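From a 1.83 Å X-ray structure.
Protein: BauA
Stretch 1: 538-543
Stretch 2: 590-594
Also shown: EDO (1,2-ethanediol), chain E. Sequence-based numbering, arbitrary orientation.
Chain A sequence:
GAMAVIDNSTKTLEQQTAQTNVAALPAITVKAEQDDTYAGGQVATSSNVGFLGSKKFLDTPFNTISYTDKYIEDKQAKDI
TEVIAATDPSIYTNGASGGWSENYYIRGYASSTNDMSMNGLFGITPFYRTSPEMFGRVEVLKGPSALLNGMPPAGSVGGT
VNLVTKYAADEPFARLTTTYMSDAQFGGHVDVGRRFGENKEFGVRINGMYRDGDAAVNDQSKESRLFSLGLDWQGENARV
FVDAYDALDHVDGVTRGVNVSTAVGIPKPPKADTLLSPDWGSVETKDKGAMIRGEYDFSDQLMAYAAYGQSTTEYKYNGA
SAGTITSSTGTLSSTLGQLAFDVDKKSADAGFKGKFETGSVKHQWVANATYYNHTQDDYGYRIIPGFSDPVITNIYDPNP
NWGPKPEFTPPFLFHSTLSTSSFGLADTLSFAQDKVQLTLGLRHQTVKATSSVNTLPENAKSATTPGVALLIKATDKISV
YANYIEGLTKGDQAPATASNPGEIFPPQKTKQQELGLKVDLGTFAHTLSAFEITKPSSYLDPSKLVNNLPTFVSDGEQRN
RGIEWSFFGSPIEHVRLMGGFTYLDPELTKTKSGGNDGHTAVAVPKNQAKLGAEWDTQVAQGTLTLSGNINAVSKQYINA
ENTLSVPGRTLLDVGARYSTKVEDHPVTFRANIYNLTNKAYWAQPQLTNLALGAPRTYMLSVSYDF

Stretch 1, residues 538-543: SYLDPS
Stretch 2, residues 590-594: KTKSG

Stretches 538-543 and 590-594 of BauA meet in a small contact that buries 266 Å² in total, most of it on Lys-592 and Tyr-539, with Pro-542 and Ser-593 adding the next largest shares. No clear hydrogen bond crosses between the stretches; the contact rests chiefly on the packing of an aromatic ring and a long aliphatic chain.

Stretch 1 arrives as an extended strand. Ser-538 (phi/psi -118/148), Tyr-539 (-162/168), Leu-540 (-83/115) and Asp-541 (-98/109) keep the chain stretched out, after which it turns a corner at Pro-542 (-76/-10) and Ser-543 (-84/-16). Stretch 2 is extended at Lys-590 (-139/122) and Thr-591 (-135/159), then turns through Lys-592 (-51/119) and Ser-593 (66/10) in the manner of a type II turn, with Gly-594 (77/0) also at positive phi. The bend is closed by a backbone hydrogen bond from Gly-594 N to Thr-591 O, 2.9 Å long. Positive phi by itself favours glycine, which suits the last of these positions.

Tyr-539 directs its CA-to-CB bond toward stretch 2, and with chi1 at 56° (p) and chi2 at 83° it lays one face of its ring against Lys-592. The CE1 atom of Tyr-539 comes within 3.6 Å of Lys-592 CA, while CD1 of Tyr-539 lies 3.7 Å from Lys-592 CB. The same CB of Lys-592 stands 4.0 Å from the centroid of the Tyr-539 ring, 18° off the normal, a CH-pi contact over the face. A flat, broad ring is well suited to this place because it can cover the backbone and the first side-chain carbon of Lys-592 together. At the far end of the ring, Tyr-539 OH approaches Thr-591 O at 3.8 Å.

Lys-592 leaves its backbone sideways to stretch 1 and is extended throughout, with chi1 to chi4 all t (-175°, -179°, 175° and 155°). This conformation carries the side chain from the tyrosine ring along to Leu-540 and Pro-542. Its CE lies 3.2 Å from Leu-540 O and 4.0 Å from Pro-542 CD, and its NZ is 3.4 Å from Leu-540 O. Lysine thus supplies a long run of methylene groups for packing and places its amino group near a backbone carbonyl. The side chain of Leu-540 (chi1 t, chi2 p) leads away at its end, leaving CB 4.4 Å from Lys-592 NZ.

Pro-542, in a C-gamma endo pucker, also reaches Ser-593: Pro-542 CG lies 4.0 Å from Ser-593 OG, the serine being in the m rotamer. Beside it, the corner is braced within stretch 1 by Asp-541 (chi1 t), whose OD1 accepts hydrogen bonds from Ser-543 N at 3.0 Å and Ser-543 OG (chi1 p) at 2.8 Å. The CA-to-CB bond of Thr-591 (chi1 p) points away from stretch 1, and 1,2-ethanediol, probably from the crystallisation liquor, donates a hydrogen bond from O2 to Lys-590 O at 2.9 Å.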

ATOM      1  N   SER A 538       0.796   1.976  47.768  1.00 29.41           N
ATOM      2  CA  SER A 538       1.293   1.426  49.029  1.00 31.25           C
ATOM      3  C   SER A 538       2.567   0.618  48.757  1.00 38.15           C
ATOM      4  O   SER A 538       2.680   0.019  47.715  1.00 32.90           O
ATOM      5  CB  SER A 538       0.229   0.589  49.676  1.00 33.50           C
ATOM      6  OG  SER A 538      -0.892   1.379  50.067  1.00 30.90           O
ATOM      7  N   TYR A 539       3.494   0.599  49.717  1.00 32.81           N
ATOM      8  CA  TYR A 539       4.710  -0.199  49.590  1.00 40.60           C
ATOM      9  C   TYR A 539       5.372  -0.391  50.963  1.00 40.67           C
ATOM     10  O   TYR A 539       5.084   0.324  51.913  1.00 33.28           O
ATOM     11  CB  TYR A 539       5.662   0.479  48.601  1.00 33.58           C
ATOM     12  CG  TYR A 539       6.003   1.899  48.953  1.00 35.19           C
ATOM     13  CD1 TYR A 539       7.000   2.162  49.872  1.00 37.54           C
ATOM     14  CD2 TYR A 539       5.398   2.982  48.340  1.00 47.95           C
ATOM     15  CE1 TYR A 539       7.292   3.446  50.285  1.00 45.57           C
ATOM     16  CE2 TYR A 539       5.713   4.282  48.708  1.00 49.90           C
ATOM     17  CZ  TYR A 539       6.650   4.515  49.697  1.00 49.03           C
ATOM     18  OH  TYR A 539       6.987   5.772  50.118  1.00 56.95           O
ATOM     19  N   LEU A 540       6.336  -1.310  51.007  1.00 37.42           N
ATOM     20  CA  LEU A 540       7.173  -1.582  52.170  1.00 41.16           C
ATOM     21  C   LEU A 540       8.327  -0.581  52.212  1.00 43.24           C
ATOM     22  O   LEU A 540       9.081  -0.493  51.262  1.00 49.44           O
ATOM     23  CB  LEU A 540       7.662  -3.023  52.014  1.00 44.19           C
ATOM     24  CG  LEU A 540       8.180  -3.717  53.268  1.00 51.67           C
ATOM     25  CD1 LEU A 540       7.187  -3.595  54.422  1.00 43.11           C
ATOM     26  CD2 LEU A 540       8.476  -5.186  52.974  1.00 52.12           C
ATOM     27  N   ASP A 541       8.349   0.281  53.240  1.00 40.60           N
ATOM     28  CA  ASP A 541       9.312   1.363  53.399  1.00 42.28           C
ATOM     29  C   ASP A 541      10.451   0.950  54.346  1.00 58.89           C
ATOM     30  O   ASP A 541      10.293   0.968  55.568  1.00 44.29           O
ATOM     31  CB  ASP A 541       8.607   2.630  53.893  1.00 43.33           C
ATOM     32  CG  ASP A 541       9.511   3.852  53.979  1.00 57.63           C
ATOM     33  OD1 ASP A 541      10.716   3.709  53.683  1.00 56.09           O
ATOM     34  OD2 ASP A 541       9.027   4.912  54.429  1.00 53.22           O
ATOM     35  N   PRO A 542      11.688   0.722  53.841  1.00 60.20           N
ATOM     36  CA  PRO A 542      12.789   0.286  54.706  1.00 55.19           C
ATOM     37  C   PRO A 542      13.389   1.411  55.566  1.00 50.33           C
ATOM     38  O   PRO A 542      14.121   1.131  56.516  1.00 62.33           O
ATOM     39  CB  PRO A 542      13.818  -0.290  53.719  1.00 53.64           C
ATOM     40  CG  PRO A 542      13.530   0.424  52.421  1.00 56.12           C
ATOM     41  CD  PRO A 542      12.030   0.639  52.413  1.00 58.41           C
ATOM     42  N   SER A 543      12.999   2.659  55.293  1.00 43.03           N
ATOM     43  CA  SER A 543      13.469   3.810  56.053  1.00 51.41           C
ATOM     44  C   SER A 543      12.642   4.008  57.336  1.00 54.71           C
ATOM     45  O   SER A 543      13.014   4.793  58.202  1.00 53.17           O
ATOM     46  CB  SER A 543      13.453   5.055  55.206  1.00 55.04           C
ATOM     47  OG  SER A 543      12.143   5.595  55.115  1.00 64.99           O
ATOM     48  N   LYS A 590       5.719  10.620  44.801  1.00 26.70           N
ATOM     49  CA  LYS A 590       6.270   9.936  45.973  1.00 30.97           C
ATOM     50  C   LYS A 590       6.389   8.444  45.675  1.00 32.08           C
ATOM     51  O   LYS A 590       5.403   7.788  45.368  1.00 29.11           O
ATOM     52  CB  LYS A 590       5.395  10.196  47.202  1.00 33.70           C
ATOM     53  CG  LYS A 590       5.167  11.670  47.512  1.00 45.94           C
ATOM     54  CD  LYS A 590       4.034  11.941  48.482  1.00 67.26           C
ATOM     55  CE  LYS A 590       3.537  13.370  48.429  1.00 71.67           C
ATOM     56  NZ  LYS A 590       2.318  13.542  49.254  1.00 80.81           N
ATOM     57  N   THR A 591       7.615   7.931  45.797  1.00 28.73           N
ATOM     58  CA  THR A 591       7.964   6.569  45.441  1.00 29.15           C
ATOM     59  C   THR A 591       8.826   5.963  46.554  1.00 30.27           C
ATOM     60  O   THR A 591       9.423   6.671  47.333  1.00 32.03           O
ATOM     61  CB  THR A 591       8.702   6.530  44.090  1.00 31.50           C
ATOM     62  OG1 THR A 591       9.993   7.127  44.255  1.00 32.00           O
ATOM     63  CG2 THR A 591       7.941   7.242  42.991  1.00 32.42           C
ATOM     64  N   LYS A 592       8.863   4.639  46.594  1.00 30.23           N
ATOM     65  CA  LYS A 592       9.665   3.870  47.559  1.00 37.01           C
ATOM     66  C   LYS A 592      11.125   4.356  47.588  1.00 41.53           C
ATOM     67  O   LYS A 592      11.789   4.437  46.551  1.00 37.14           O
ATOM     68  CB  LYS A 592       9.599   2.388  47.199  1.00 40.29           C
ATOM     69  CG  LYS A 592      10.294   1.473  48.196  1.00 43.83           C
ATOM     70  CD  LYS A 592      10.249   0.018  47.817  1.00 46.47           C
ATOM     71  CE  LYS A 592      11.055  -0.841  48.775  1.00 58.27           C
ATOM     72  NZ  LYS A 592      10.574  -2.241  48.795  1.00 72.89           N
ATOM     73  N   SER A 593      11.540   4.823  48.773  1.00 37.79           N
ATOM     74  CA  SER A 593      12.886   5.333  49.084  1.00 38.59           C
ATOM     75  C   SER A 593      13.198   6.623  48.327  1.00 42.30           C
ATOM     76  O   SER A 593      14.349   7.013  48.272  1.00 35.03           O
ATOM     77  CB  SER A 593      13.951   4.304  48.811  1.00 40.49           C
ATOM     78  OG  SER A 593      13.682   3.105  49.520  1.00 47.34           O
ATOM     79  N   GLY A 594      12.198   7.235  47.678  1.00 36.31           N
ATOM     80  CA  GLY A 594      12.431   8.472  46.950  1.00 31.63           C
ATOM     81  C   GLY A 594      13.117   8.255  45.599  1.00 29.57           C
ATOM     82  O   GLY A 594      13.323   9.210  44.850  1.00 32.50           O
TER
HETATM   83  C1  EDO E 802       3.008   5.513  42.215  1.00 41.73           C
HETATM   84  O1  EDO E 802       2.070   5.793  43.252  1.00 38.51           O
HETATM   85  C2  EDO E 802       4.297   6.205  42.630  1.00 38.55           C
HETATM   86  O2  EDO E 802       4.862   5.465  43.714  1.00 49.86           O